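Local coordinates for protein binary enterotoxin of Clostridium perfringens component a (PDB 5WTZ) that probably transfers ADP-ribose from NAD+ to actin, as the enzymatic component of an iota-like binary enterotoxin, at residues 229-234 with 290-295. Sequence-based numbering, arbitrary orientation.
Sequences ENYAPW and KIPEDI
The CA atoms of Asn230 and Pro292, 7.6 Å apart, are the nearest CA pair of the two segments, where the kinked helix 220-237 passes the loop that leads into strand 295-301, an outer strand of the five-stranded mixed sheet in the NAD-binding ADP-ribosyltransferase domain. No direct hydrogen bond joins the two segments; two neighbouring helix side chains and one water do the work. Tyr231 reaches the loop with its phenol end. Its chi1 of -78° sets CG beside the backbone N, anti to the carbonyl carbon. Tyr231 OH comes to 3.4 Å from Ile291 CD1. The same OH is also 3.4 Å from Ile291 N, but the angle is too poor for a bond; the hydroxyl is instead hydrogen-bonded to the carbonyl O of Arg289, just before the loop segment. Ile291 CD1 and Pro292 CD both approach the phenol ring obliquely, Pro292 CD lying 4.3 Å from Tyr231 CE2. Residues Ala371 and Tyr372 of strand 370-372 also touch Tyr231, so its buried side chain meets loop and strand together. Asn230 crosses the Pro292 ring at a slant, Asn230 OD1 3.5 Å from Pro292 CG, while Asn230 ND2 is held by the carbonyl O of Trp226 one helical turn earlier. Trp226 NE1 in turn bonds Glu293 OE2. One water bridges the segments, donating to Asn230 OD1 at 3.0 Å and to Glu293 OE2 at 2.9 Å.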
ATOM      1  N   GLU A 229     -18.029 -14.042   5.170  1.00 22.93           N
ATOM      2  CA  GLU A 229     -18.802 -13.430   6.240  1.00 29.15           C
ATOM      3  C   GLU A 229     -19.627 -12.268   5.714  1.00 29.28           C
ATOM      4  O   GLU A 229     -20.767 -12.059   6.118  1.00 33.82           O
ATOM      5  CB  GLU A 229     -17.887 -12.934   7.368  1.00 32.90           C
ATOM      6  CG  GLU A 229     -17.202 -14.018   8.176  1.00 48.52           C
ATOM      7  CD  GLU A 229     -16.414 -13.452   9.344  1.00 61.49           C
ATOM      8  OE1 GLU A 229     -16.959 -12.584  10.060  1.00 68.79           O
ATOM      9  OE2 GLU A 229     -15.250 -13.866   9.541  1.00 61.49           O
ATOM     10  N   ASN A 230     -19.034 -11.507   4.806  1.00 28.44           N
ATOM     11  CA  ASN A 230     -19.642 -10.266   4.388  1.00 27.38           C
ATOM     12  C   ASN A 230     -20.468 -10.397   3.125  1.00 28.93           C
ATOM     13  O   ASN A 230     -21.363  -9.585   2.909  1.00 29.59           O
ATOM     14  CB  ASN A 230     -18.567  -9.183   4.217  1.00 21.28           C
ATOM     15  CG  ASN A 230     -17.996  -8.721   5.546  1.00 22.77           C
ATOM     16  OD1 ASN A 230     -18.666  -8.036   6.320  1.00 25.43           O
ATOM     17  ND2 ASN A 230     -16.758  -9.093   5.817  1.00 20.65           N
ATOM     18  N   TYR A 231     -20.211 -11.414   2.301  1.00 22.12           N
ATOM     19  CA  TYR A 231     -20.953 -11.495   1.042  1.00 25.91           C
ATOM     20  C   TYR A 231     -21.718 -12.800   0.801  1.00 35.35           C
ATOM     21  O   TYR A 231     -22.368 -12.958  -0.236  1.00 31.88           O
ATOM     22  CB  TYR A 231     -19.997 -11.170  -0.121  1.00 18.72           C
ATOM     23  CG  TYR A 231     -19.809  -9.677  -0.187  1.00 20.46           C
ATOM     24  CD1 TYR A 231     -20.729  -8.877  -0.858  1.00 18.92           C
ATOM     25  CD2 TYR A 231     -18.761  -9.050   0.493  1.00 19.02           C
ATOM     26  CE1 TYR A 231     -20.590  -7.496  -0.881  1.00 20.63           C
ATOM     27  CE2 TYR A 231     -18.620  -7.671   0.480  1.00 20.09           C
ATOM     28  CZ  TYR A 231     -19.537  -6.901  -0.213  1.00 19.13           C
ATOM     29  OH  TYR A 231     -19.400  -5.535  -0.235  1.00 17.38           O
ATOM     30  N   ALA A 232     -21.694 -13.714   1.764  1.00 22.61           N
ATOM     31  CA  ALA A 232     -22.633 -14.831   1.703  1.00 25.13           C
ATOM     32  C   ALA A 232     -24.097 -14.345   1.701  1.00 30.40           C
ATOM     33  O   ALA A 232     -24.893 -14.821   0.889  1.00 32.47           O
ATOM     34  CB  ALA A 232     -22.397 -15.802   2.848  1.00 32.63           C
ATOM     35  N   PRO A 233     -24.465 -13.390   2.585  1.00 33.89           N
ATOM     36  CA  PRO A 233     -25.864 -12.953   2.490  1.00 37.36           C
ATOM     37  C   PRO A 233     -26.166 -12.224   1.175  1.00 44.52           C
ATOM     38  O   PRO A 233     -27.289 -12.322   0.679  1.00 45.46           O
ATOM     39  CB  PRO A 233     -26.027 -12.000   3.682  1.00 32.59           C
ATOM     40  CG  PRO A 233     -24.851 -12.279   4.581  1.00 37.47           C
ATOM     41  CD  PRO A 233     -23.750 -12.674   3.660  1.00 36.16           C
ATOM     42  N   TRP A 234     -25.179 -11.513   0.632  1.00 39.00           N
ATOM     43  CA  TRP A 234     -25.327 -10.816  -0.647  1.00 33.70           C
ATOM     44  C   TRP A 234     -25.717 -11.783  -1.762  1.00 35.85           C
ATOM     45  O   TRP A 234     -26.666 -11.538  -2.511  1.00 35.53           O
ATOM     46  CB  TRP A 234     -24.030 -10.086  -1.009  1.00 21.37           C
ATOM     47  CG  TRP A 234     -23.974  -9.540  -2.417  1.00 24.05           C
ATOM     48  CD1 TRP A 234     -24.481  -8.344  -2.862  1.00 25.78           C
ATOM     49  CD2 TRP A 234     -23.329 -10.141  -3.548  1.00 24.37           C
ATOM     50  NE1 TRP A 234     -24.201  -8.174  -4.199  1.00 20.07           N
ATOM     51  CE2 TRP A 234     -23.513  -9.269  -4.649  1.00 20.11           C
ATOM     52  CE3 TRP A 234     -22.634 -11.340  -3.744  1.00 24.88           C
ATOM     53  CZ2 TRP A 234     -23.019  -9.555  -5.922  1.00 17.61           C
ATOM     54  CZ3 TRP A 234     -22.144 -11.620  -5.007  1.00 25.49           C
ATOM     55  CH2 TRP A 234     -22.341 -10.732  -6.080  1.00 24.49           C
ATOM     56  N   LYS A 290     -23.048  -2.643  -0.002  1.00 17.59           N
ATOM     57  CA  LYS A 290     -21.860  -1.794  -0.027  1.00 13.75           C
ATOM     58  C   LYS A 290     -20.736  -2.387   0.790  1.00 14.57           C
ATOM     59  O   LYS A 290     -20.974  -3.014   1.824  1.00 14.65           O
ATOM     60  CB  LYS A 290     -22.176  -0.397   0.506  1.00 16.28           C
ATOM     61  CG  LYS A 290     -23.027   0.433  -0.439  1.00 14.71           C
ATOM     62  CD  LYS A 290     -23.395   1.724   0.232  1.00 17.20           C
ATOM     63  CE  LYS A 290     -24.110   2.689  -0.709  1.00 17.51           C
ATOM     64  NZ  LYS A 290     -23.179   3.242  -1.733  1.00 18.47           N
ATOM     65  N   ILE A 291     -19.510  -2.197   0.310  1.00 18.40           N
ATOM     66  CA  ILE A 291     -18.316  -2.594   1.064  1.00 18.13           C
ATOM     67  C   ILE A 291     -18.432  -2.100   2.519  1.00 15.14           C
ATOM     68  O   ILE A 291     -18.575  -0.906   2.763  1.00 18.25           O
ATOM     69  CB  ILE A 291     -17.043  -2.038   0.388  1.00 17.98           C
ATOM     70  CG1 ILE A 291     -16.866  -2.657  -1.000  1.00 15.86           C
ATOM     71  CG2 ILE A 291     -15.798  -2.298   1.236  1.00 15.92           C
ATOM     72  CD1 ILE A 291     -16.380  -4.096  -0.994  1.00 14.86           C
ATOM     73  N   PRO A 292     -18.423  -3.034   3.489  1.00 20.25           N
ATOM     74  CA  PRO A 292     -18.753  -2.768   4.900  1.00 23.63           C
ATOM     75  C   PRO A 292     -17.643  -2.100   5.732  1.00 18.59           C
ATOM     76  O   PRO A 292     -17.942  -1.630   6.831  1.00 20.49           O
ATOM     77  CB  PRO A 292     -19.038  -4.164   5.449  1.00 26.13           C
ATOM     78  CG  PRO A 292     -18.134  -5.037   4.664  1.00 25.65           C
ATOM     79  CD  PRO A 292     -18.158  -4.463   3.257  1.00 20.07           C
ATOM     80  N   GLU A 293     -16.406  -2.097   5.233  1.00 15.23           N
ATOM     81  CA  GLU A 293     -15.261  -1.460   5.891  1.00 18.65           C
ATOM     82  C   GLU A 293     -14.176  -1.235   4.853  1.00 24.21           C
ATOM     83  O   GLU A 293     -14.092  -1.991   3.869  1.00 18.37           O
ATOM     84  CB  GLU A 293     -14.717  -2.328   7.021  1.00 25.11           C
ATOM     85  CG  GLU A 293     -14.152  -3.665   6.531  1.00 29.54           C
ATOM     86  CD  GLU A 293     -13.811  -4.600   7.674  1.00 32.71           C
ATOM     87  OE1 GLU A 293     -13.155  -4.146   8.632  1.00 28.30           O
ATOM     88  OE2 GLU A 293     -14.223  -5.778   7.623  1.00 28.50           O
ATOM     89  N   ASP A 294     -13.343  -0.217   5.075  1.00 19.99           N
ATOM     90  CA  ASP A 294     -12.248   0.102   4.164  1.00 19.23           C
ATOM     91  C   ASP A 294     -11.405  -1.147   3.982  1.00 14.95           C
ATOM     92  O   ASP A 294     -11.070  -1.831   4.960  1.00 17.32           O
ATOM     93  CB  ASP A 294     -11.376   1.252   4.685  1.00 16.59           C
ATOM     94  CG  ASP A 294     -12.044   2.627   4.546  1.00 20.24           C
ATOM     95  OD1 ASP A 294     -13.295   2.716   4.533  1.00 20.28           O
ATOM     96  OD2 ASP A 294     -11.302   3.628   4.478  1.00 31.24           O
ATOM     97  N   ILE A 295     -11.084  -1.447   2.729  1.00 15.05           N
ATOM     98  CA  ILE A 295     -10.279  -2.615   2.395  1.00 19.92           C
ATOM     99  C   ILE A 295      -9.291  -2.236   1.283  1.00 18.85           C
ATOM    100  O   ILE A 295      -9.557  -1.347   0.461  1.00 15.47           O
ATOM    101  CB  ILE A 295     -11.172  -3.831   1.978  1.00 16.65           C
ATOM    102  CG1 ILE A 295     -10.356  -5.127   1.940  1.00 19.69           C
ATOM    103  CG2 ILE A 295     -11.937  -3.571   0.677  1.00 14.71           C
ATOM    104  CD1 ILE A 295     -11.220  -6.408   1.866  1.00 17.35           C
TER
HETATM  105  O   HOH W   1     -17.063  -6.274   8.161  1.00 37.16           O